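Local coordinates for outer membrane protein OMP121 (Bacteroides thetaiotaomicron, PDB 5FQ8), which probably imports nutrients, likely peptides, across the outer membrane as the TonB-dependent SusC-type barrel of a SusCD complex, at residues T444-S448 and W502-K506. Residues are numbered along the deposited sequence; the frame is centred on the assembly and turned at random.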
loop_
_atom_site.group_PDB
_atom_site.type_symbol
_atom_site.label_atom_id
_atom_site.label_comp_id
_atom_site.label_asym_id
_atom_site.label_seq_id
_atom_site.Cartn_x
_atom_site.Cartn_y
_atom_site.Cartn_z
ATOM N N THR B 444 -15.870 -2.260 -0.932
ATOM C CA THR B 444 -15.271 -2.582 -2.217
ATOM C C THR B 444 -14.011 -3.411 -2.079
ATOM O O THR B 444 -13.257 -3.547 -3.042
ATOM C CB THR B 444 -14.967 -1.302 -2.997
ATOM O OG1 THR B 444 -14.312 -0.362 -2.148
ATOM C CG2 THR B 444 -16.228 -0.689 -3.509
ATOM N N GLY B 445 -13.775 -3.969 -0.913
ATOM C CA GLY B 445 -12.586 -4.753 -0.670
ATOM C C GLY B 445 -11.451 -3.925 -0.117
ATOM O O GLY B 445 -11.363 -2.721 -0.312
ATOM N N GLN B 446 -10.554 -4.598 0.583
ATOM C CA GLN B 446 -9.388 -3.945 1.148
ATOM C C GLN B 446 -8.415 -5.028 1.561
ATOM O O GLN B 446 -8.824 -6.124 1.930
ATOM C CB GLN B 446 -9.774 -3.078 2.333
ATOM C CG GLN B 446 -8.632 -2.387 2.984
ATOM C CD GLN B 446 -9.061 -1.664 4.223
ATOM O OE1 GLN B 446 -10.072 -2.003 4.823
ATOM N NE2 GLN B 446 -8.315 -0.645 4.602
ATOM N N TYR B 447 -7.133 -4.722 1.463
ATOM C CA TYR B 447 -6.099 -5.668 1.849
ATOM C C TYR B 447 -4.879 -4.894 2.295
ATOM O O TYR B 447 -4.366 -4.070 1.542
ATOM C CB TYR B 447 -5.740 -6.594 0.705
ATOM C CG TYR B 447 -4.556 -7.453 1.033
ATOM C CD1 TYR B 447 -4.693 -8.546 1.857
ATOM C CD2 TYR B 447 -3.295 -7.162 0.539
ATOM C CE1 TYR B 447 -3.619 -9.337 2.167
ATOM C CE2 TYR B 447 -2.208 -7.950 0.849
ATOM C CZ TYR B 447 -2.376 -9.037 1.669
ATOM O OH TYR B 447 -1.312 -9.843 2.002
ATOM N N SER B 448 -4.401 -5.170 3.494
ATOM C CA SER B 448 -3.202 -4.517 3.981
ATOM C C SER B 448 -2.237 -5.557 4.529
ATOM O O SER B 448 -2.603 -6.694 4.814
ATOM C CB SER B 448 -3.532 -3.475 5.040
ATOM O OG SER B 448 -4.063 -4.093 6.186
ATOM N N TRP B 502 -9.455 -12.069 -4.214
ATOM C CA TRP B 502 -8.010 -12.189 -4.094
ATOM C C TRP B 502 -7.453 -11.067 -3.232
ATOM O O TRP B 502 -7.824 -9.907 -3.397
ATOM C CB TRP B 502 -7.371 -12.178 -5.477
ATOM C CG TRP B 502 -5.942 -12.573 -5.456
ATOM C CD1 TRP B 502 -5.360 -13.469 -4.632
ATOM C CD2 TRP B 502 -4.903 -12.066 -6.294
ATOM N NE1 TRP B 502 -4.020 -13.556 -4.896
ATOM C CE2 TRP B 502 -3.716 -12.701 -5.916
ATOM C CE3 TRP B 502 -4.865 -11.140 -7.333
ATOM C CZ2 TRP B 502 -2.510 -12.440 -6.531
ATOM C CZ3 TRP B 502 -3.669 -10.879 -7.932
ATOM C CH2 TRP B 502 -2.507 -11.524 -7.534
ATOM N N PHE B 503 -6.586 -11.416 -2.292
ATOM C CA PHE B 503 -6.027 -10.455 -1.348
ATOM C C PHE B 503 -4.557 -10.256 -1.706
ATOM O O PHE B 503 -3.683 -10.958 -1.207
ATOM C CB PHE B 503 -6.194 -10.928 0.079
ATOM C CG PHE B 503 -7.626 -10.987 0.550
ATOM C CD1 PHE B 503 -8.570 -10.084 0.116
ATOM C CD2 PHE B 503 -8.018 -11.959 1.448
ATOM C CE1 PHE B 503 -9.877 -10.157 0.562
ATOM C CE2 PHE B 503 -9.326 -12.031 1.899
ATOM C CZ PHE B 503 -10.253 -11.130 1.454
ATOM N N ASN B 504 -4.292 -9.281 -2.574
ATOM C CA ASN B 504 -2.947 -9.017 -3.068
ATOM C C ASN B 504 -2.839 -7.555 -3.471
ATOM O O ASN B 504 -3.774 -6.995 -4.036
ATOM C CB ASN B 504 -2.613 -9.919 -4.259
ATOM C CG ASN B 504 -1.144 -9.930 -4.588
ATOM O OD1 ASN B 504 -0.622 -9.006 -5.194
ATOM N ND2 ASN B 504 -0.469 -10.988 -4.196
ATOM N N LEU B 505 -1.686 -6.951 -3.194
ATOM C CA LEU B 505 -1.461 -5.553 -3.542
ATOM C C LEU B 505 -1.579 -5.269 -5.029
ATOM O O LEU B 505 -1.677 -4.102 -5.404
ATOM C CB LEU B 505 -0.087 -5.126 -3.052
ATOM C CG LEU B 505 0.034 -5.207 -1.536
ATOM C CD1 LEU B 505 1.449 -5.015 -1.101
ATOM C CD2 LEU B 505 -0.850 -4.148 -0.936
ATOM N N LYS B 506 -1.554 -6.284 -5.882
ATOM C CA LYS B 506 -1.790 -6.086 -7.302
ATOM C C LYS B 506 -3.260 -5.994 -7.647
ATOM O O LYS B 506 -3.579 -5.624 -8.775
ATOM C CB LYS B 506 -1.200 -7.230 -8.108
ATOM C CG LYS B 506 0.278 -7.183 -8.298
ATOM C CD LYS B 506 0.748 -8.405 -9.055
ATOM C CE LYS B 506 1.178 -9.513 -8.120
ATOM N NZ LYS B 506 2.090 -10.469 -8.811
#
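Around Tyr447 the chain 444-448 is extended as part of a beta strand, whereas 502-506 run without regular secondary structure beside it, nearest at the CA atoms of Tyr447 and Phe503, 5.8 Å apart. Gly445 has phi 92° and psi 155°, angles at which a CB would be jammed against the carbonyl O of Thr444. Tyr447 points toward the loop and Gln446 away, hydrogen bonding through NE2 to Glu493. The strand belongs to the barrel of a TonB-dependent receptor; the loop connects strands 472-495 and 513-534 and folds back over the tyrosine. Large and flat, the Tyr447 ring offers one face to Phe503 O and Asn504 N, the latter 3.9 Å from Tyr447 CD2. Tyr447 CD1 meets Phe503 CB at 3.3 Å; apolar Phe503 suits this place beside the tyrosine, its side chain also packing on Leu497. Tyr447 CD2 lies 4.2 Å from CD2 of Leu505, whose branched apolar end suits this buried spot. Asn504 shapes the loop with an Asx turn, its OD1 accepting from Lys506 N at 3.0 Å, while Leu505 N donates to Gln516 of the second copy of this protein.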